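Local coordinates for cephalosporin acylase (PDB 2NLZ), which is named a cephalosporin acylase and, as a member of the gamma-glutamyltranspeptidase family of N-terminal nucleophile hydrolases, probably cleaves amide bonds, although its substrate is not established, at residues P144-A149 and T207-A212; D184-K189 and Q202-T207. The protein carries 1 engineered substitution. One frame throughout, in Å; residues are numbered along the deposited sequence.

Contact 1 (P144-A149 and T207-A212); sequences PAIRYA and TLRSIA
Helices 143-151 and 202-212 pack nearly antiparallel here, with segment axes 9.6 Å apart and N-to-C directions at 160°, and I146 and L208 are the residues whose CA atoms lie nearest across the pair. No hydrogen bond joins the two segments; side chains do most of the touching. I146 and L208 run side by side but point opposite ways, CG1 of I146 lying alongside CB of L208 at 3.7 Å. The leucine reaches further with CD1, which meets CB of A145 at 3.9 Å. I146 is a branched side chain serving two neighbours: CG2 stands anti to the backbone N, while CG1, chi1 -68°, turns beside it and rests CD1 on the R209 backbone, 3.8 Å from N of R209. The family probably has the alpha-beta-beta-alpha sandwich of N-terminal nucleophile hydrolases, and helix 47-61 adds T56 against A145 and V60 against L208. At the margin, CG2 of I146 sits over the centre of one face of the R209 guanidinium, 3.8 Å from CZ of R209. The arginine chain, bent at chi2 and chi3, crosses the isoleucine at about a right angle, and its NH2 forms a salt bridge with OE2 of E150. An alanine in place of I146 would remove CG1, CG2 and CD1, and would probably leave L208 CB without its apolar partner and the R209 guanidinium without the methyl over its face.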
loop_
_atom_site.group_PDB
_atom_site.type_symbol
_atom_site.label_atom_id
_atom_site.label_comp_id
_atom_site.label_asym_id
_atom_site.label_seq_id
_atom_site.Cartn_x
_atom_site.Cartn_y
_atom_site.Cartn_z
ATOM N N PRO D 144 38.530 -14.736 -13.478
ATOM C CA PRO D 144 37.961 -14.047 -12.315
ATOM C C PRO D 144 37.393 -15.011 -11.294
ATOM O O PRO D 144 37.554 -14.797 -10.101
ATOM C CB PRO D 144 36.831 -13.210 -12.914
ATOM C CG PRO D 144 37.183 -13.047 -14.332
ATOM C CD PRO D 144 37.866 -14.313 -14.725
ATOM N N ALA D 145 36.745 -16.070 -11.773
ATOM C CA ALA D 145 36.224 -17.139 -10.920
ATOM C C ALA D 145 37.317 -17.708 -10.031
ATOM O O ALA D 145 37.094 -17.914 -8.838
ATOM C CB ALA D 145 35.618 -18.244 -11.766
ATOM N N ILE D 146 38.491 -17.944 -10.630
ATOM C CA ILE D 146 39.693 -18.432 -9.932
ATOM C C ILE D 146 40.178 -17.406 -8.922
ATOM O O ILE D 146 40.438 -17.735 -7.766
ATOM C CB ILE D 146 40.830 -18.777 -10.927
ATOM C CG1 ILE D 146 40.440 -19.991 -11.773
ATOM C CG2 ILE D 146 42.130 -19.045 -10.197
ATOM C CD1 ILE D 146 41.209 -20.113 -13.074
ATOM N N ARG D 147 40.264 -16.159 -9.361
ATOM C CA ARG D 147 40.684 -15.060 -8.502
ATOM C C ARG D 147 39.797 -14.939 -7.262
ATOM O O ARG D 147 40.291 -14.661 -6.174
ATOM C CB ARG D 147 40.664 -13.745 -9.288
ATOM C CG ARG D 147 41.424 -12.577 -8.655
ATOM C CD ARG D 147 40.861 -11.191 -9.040
ATOM N NE ARG D 147 40.122 -11.141 -10.310
ATOM C CZ ARG D 147 40.659 -11.175 -11.535
ATOM N NH1 ARG D 147 41.971 -11.294 -11.710
ATOM N NH2 ARG D 147 39.868 -11.115 -12.601
ATOM N N TYR D 148 38.491 -15.147 -7.437
ATOM C CA TYR D 148 37.545 -15.043 -6.331
ATOM C C TYR D 148 37.714 -16.207 -5.368
ATOM O O TYR D 148 37.613 -16.032 -4.158
ATOM C CB TYR D 148 36.093 -15.007 -6.828
ATOM C CG TYR D 148 35.642 -13.700 -7.456
ATOM C CD1 TYR D 148 34.890 -13.697 -8.629
ATOM C CD2 TYR D 148 35.959 -12.472 -6.879
ATOM C CE1 TYR D 148 34.469 -12.513 -9.218
ATOM C CE2 TYR D 148 35.542 -11.283 -7.463
ATOM C CZ TYR D 148 34.796 -11.315 -8.633
ATOM O OH TYR D 148 34.374 -10.152 -9.229
ATOM N N ALA D 149 37.968 -17.392 -5.907
ATOM C CA ALA D 149 38.107 -18.570 -5.074
ATOM C C ALA D 149 39.364 -18.507 -4.212
ATOM O O ALA D 149 39.330 -18.899 -3.054
ATOM C CB ALA D 149 38.091 -19.817 -5.926
ATOM N N THR D 207 40.771 -26.573 -9.068
ATOM C CA THR D 207 40.004 -27.335 -10.034
ATOM C C THR D 207 39.533 -26.475 -11.213
ATOM O O THR D 207 39.524 -26.942 -12.357
ATOM C CB THR D 207 38.854 -28.127 -9.370
ATOM O OG1 THR D 207 38.074 -28.772 -10.376
ATOM C CG2 THR D 207 37.970 -27.228 -8.606
ATOM N N LEU D 208 39.186 -25.217 -10.951
ATOM C CA LEU D 208 38.816 -24.318 -12.036
ATOM C C LEU D 208 40.006 -24.058 -12.938
ATOM O O LEU D 208 39.867 -24.047 -14.155
ATOM C CB LEU D 208 38.237 -23.007 -11.523
ATOM C CG LEU D 208 36.786 -23.073 -11.050
ATOM C CD1 LEU D 208 36.406 -21.767 -10.375
ATOM C CD2 LEU D 208 35.807 -23.403 -12.178
ATOM N N ARG D 209 41.180 -23.889 -12.339
ATOM C CA ARG D 209 42.416 -23.794 -13.104
ATOM C C ARG D 209 42.659 -25.086 -13.902
ATOM O O ARG D 209 43.061 -25.035 -15.064
ATOM C CB ARG D 209 43.595 -23.462 -12.185
ATOM C CG ARG D 209 44.876 -23.071 -12.903
ATOM C CD ARG D 209 45.506 -21.820 -12.295
ATOM N NE ARG D 209 45.387 -21.792 -10.836
ATOM C CZ ARG D 209 45.578 -20.714 -10.077
ATOM N NH1 ARG D 209 45.905 -19.548 -10.621
ATOM N NH2 ARG D 209 45.435 -20.803 -8.764
ATOM N N SER D 210 42.375 -26.234 -13.297
ATOM C CA SER D 210 42.627 -27.498 -13.963
ATOM C C SER D 210 41.722 -27.692 -15.174
ATOM O O SER D 210 42.142 -28.307 -16.152
ATOM C CB SER D 210 42.509 -28.678 -12.991
ATOM O OG SER D 210 42.929 -29.900 -13.592
ATOM N N ILE D 211 40.495 -27.172 -15.124
ATOM C CA ILE D 211 39.599 -27.313 -16.283
ATOM C C ILE D 211 39.815 -26.208 -17.292
ATOM O O ILE D 211 39.503 -26.373 -18.468
ATOM C CB ILE D 211 38.080 -27.472 -15.935
ATOM C CG1 ILE D 211 37.604 -26.411 -14.961
ATOM C CG2 ILE D 211 37.802 -28.839 -15.344
ATOM C CD1 ILE D 211 36.491 -26.909 -14.060
ATOM N N ALA D 212 40.380 -25.097 -16.831
ATOM C CA ALA D 212 40.794 -24.013 -17.719
ATOM C C ALA D 212 41.926 -24.474 -18.637
ATOM O O ALA D 212 41.907 -24.200 -19.841
ATOM C CB ALA D 212 41.231 -22.801 -16.913
#

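Contact 2 (D184-K189 and Q202-T207)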
loop_
_atom_site.group_PDB
_atom_site.type_symbol
_atom_site.label_atom_id
_atom_site.label_comp_id
_atom_site.label_asym_id
_atom_site.label_seq_id
_atom_site.Cartn_x
_atom_site.Cartn_y
_atom_site.Cartn_z
ATOM N N ASP D 184 34.385 -29.513 5.493
ATOM C CA ASP D 184 35.740 -28.973 5.404
ATOM C C ASP D 184 35.811 -27.796 4.425
ATOM O O ASP D 184 36.523 -26.819 4.676
ATOM C CB ASP D 184 36.737 -30.064 5.002
ATOM C CG ASP D 184 36.928 -31.109 6.083
ATOM O OD1 ASP D 184 36.621 -30.833 7.264
ATOM O OD2 ASP D 184 37.395 -32.212 5.744
ATOM N N THR D 185 35.053 -27.903 3.332
ATOM C CA THR D 185 35.018 -26.907 2.265
ATOM C C THR D 185 34.088 -25.723 2.556
ATOM O O THR D 185 34.486 -24.573 2.399
ATOM C CB THR D 185 34.575 -27.554 0.944
ATOM O OG1 THR D 185 35.448 -28.641 0.638
ATOM C CG2 THR D 185 34.575 -26.549 -0.207
ATOM N N PHE D 186 32.855 -26.007 2.972
ATOM C CA PHE D 186 31.827 -24.967 3.083
ATOM C C PHE D 186 31.549 -24.494 4.506
ATOM O O PHE D 186 30.866 -23.485 4.705
ATOM C CB PHE D 186 30.530 -25.428 2.422
ATOM C CG PHE D 186 30.671 -25.709 0.968
ATOM C CD1 PHE D 186 31.044 -24.704 0.095
ATOM C CD2 PHE D 186 30.437 -26.975 0.470
ATOM C CE1 PHE D 186 31.172 -24.953 -1.252
ATOM C CE2 PHE D 186 30.570 -27.241 -0.879
ATOM C CZ PHE D 186 30.938 -26.230 -1.742
ATOM N N ALA D 187 32.064 -25.226 5.490
ATOM C CA ALA D 187 31.989 -24.792 6.883
ATOM C C ALA D 187 33.345 -24.914 7.583
ATOM O O ALA D 187 33.474 -25.671 8.544
ATOM C CB ALA D 187 30.941 -25.590 7.616
ATOM N N PRO D 188 34.358 -24.155 7.117
ATOM C CA PRO D 188 35.716 -24.434 7.582
ATOM C C PRO D 188 35.969 -24.017 9.026
ATOM O O PRO D 188 36.878 -24.546 9.661
ATOM C CB PRO D 188 36.593 -23.625 6.621
ATOM C CG PRO D 188 35.736 -22.538 6.145
ATOM C CD PRO D 188 34.320 -23.016 6.180
ATOM N N LYS D 189 35.164 -23.090 9.536
ATOM C CA LYS D 189 35.298 -22.637 10.914
ATOM C C LYS D 189 34.359 -23.368 11.864
ATOM O O LYS D 189 34.129 -22.912 12.980
ATOM C CB LYS D 189 35.065 -21.128 11.019
ATOM C CG LYS D 189 36.332 -20.285 11.028
ATOM C CD LYS D 189 36.508 -19.528 9.726
ATOM C CE LYS D 189 37.471 -18.370 9.905
ATOM N NZ LYS D 189 37.264 -17.342 8.856
ATOM N N GLN D 202 40.567 -22.777 -1.785
ATOM C CA GLN D 202 41.708 -23.134 -2.625
ATOM C C GLN D 202 41.358 -24.296 -3.538
ATOM O O GLN D 202 41.851 -24.376 -4.660
ATOM C CB GLN D 202 42.942 -23.485 -1.789
ATOM C CG GLN D 202 44.063 -22.451 -1.843
ATOM C CD GLN D 202 44.666 -22.260 -3.242
ATOM O OE1 GLN D 202 44.548 -23.127 -4.118
ATOM N NE2 GLN D 202 45.327 -21.122 -3.448
ATOM N N GLY D 203 40.501 -25.183 -3.043
ATOM C CA GLY D 203 40.007 -26.298 -3.824
ATOM C C GLY D 203 39.356 -25.820 -5.107
ATOM O O GLY D 203 39.752 -26.233 -6.201
ATOM N N HIS D 204 38.375 -24.932 -4.962
ATOM C CA HIS D 204 37.658 -24.352 -6.097
ATOM C C HIS D 204 38.593 -23.714 -7.113
ATOM O O HIS D 204 38.429 -23.908 -8.313
ATOM C CB HIS D 204 36.643 -23.317 -5.621
ATOM C CG HIS D 204 35.348 -23.905 -5.157
ATOM N ND1 HIS D 204 35.222 -24.585 -3.967
ATOM C CD2 HIS D 204 34.116 -23.895 -5.716
ATOM C CE1 HIS D 204 33.968 -24.969 -3.813
ATOM N NE2 HIS D 204 33.277 -24.568 -4.865
ATOM N N ALA D 205 39.578 -22.965 -6.620
ATOM C CA ALA D 205 40.587 -22.349 -7.473
ATOM C C ALA D 205 41.384 -23.372 -8.292
ATOM O O ALA D 205 41.506 -23.223 -9.514
ATOM C CB ALA D 205 41.515 -21.508 -6.643
ATOM N N ASP D 206 41.906 -24.400 -7.611
ATOM C CA ASP D 206 42.729 -25.447 -8.228
ATOM C C ASP D 206 42.000 -26.165 -9.354
ATOM O O ASP D 206 42.535 -26.334 -10.459
ATOM C CB ASP D 206 43.179 -26.474 -7.178
ATOM C CG ASP D 206 44.196 -25.906 -6.197
ATOM O OD1 ASP D 206 44.839 -24.886 -6.520
ATOM O OD2 ASP D 206 44.346 -26.482 -5.098
ATOM N N THR D 207 40.771 -26.573 -9.068
ATOM C CA THR D 207 40.004 -27.335 -10.034
ATOM C C THR D 207 39.533 -26.475 -11.213
ATOM O O THR D 207 39.524 -26.942 -12.357
ATOM C CB THR D 207 38.854 -28.127 -9.370
ATOM O OG1 THR D 207 38.074 -28.772 -10.376
ATOM C CG2 THR D 207 37.970 -27.228 -8.606
#
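In F186 and H204 alike, CG stands anti to the carbonyl carbon (chi1 -61° and -82°), and this turn of each side chain brings the two rings together, whereas T185 has CG2 anti to its backbone N and OG1 beside it. The rings approach margin to margin, inclined at 70°. CE1 of H204 is the atom that does most of the touching: it lies 3.8 Å from CE1 of F186 and 3.9 Å from CZ of the same ring. The centroids are 5.8 Å apart and neither ring overlies the other, which rules out a stack. T185 joins from the edge of the imidazole, where its CG2 comes within 4.0 Å of CE1 of H204. That same methyl stands over the centre of the F186 ring, 3.8 Å above its plane, and thus fills the angle between the two aromatic groups.

No hydrogen bond crosses between the segments, but two polar atoms have partners close by. ND1 of H204 is hydrogen-bonded to OG of S201, just ahead of its helix, which probably limits rotation of the imidazole and keeps CE1 directed at F186. OG1 of T185 is bonded to the carbonyl O of P181, one turn back, leaving its methyl to face the rings.

The contact joins T185 and F186 of helix 180-186 to the first turn of helix 202-212, tying together segments only 13 residues apart through an aromatic cluster in which F186 meets the rings of H204, W182 and F381. Around it, F186 also touches strands 386-387 and 392-393, while H204 rests on A149 of helix 143-151.

Contacts 1 and 2 use successive parts of helix 202-212 and share T207: its opening turn meets helix 180-186 and also rests on A149, and the residues from L208 onward carry the packing against A145 and I146. In sequence, both segments of contact 2 fall between the two that contact 1 brings together. Their centres lie about 12 Å apart. They also touch directly, CB of A149 approaching N of A205 at 3.5 Å and CB of H204 at 3.8 Å. E150, next to A149, takes part in both neighbourhoods, its OE2 accepting from NE2 of Q202 and pairing with NH2 of R209.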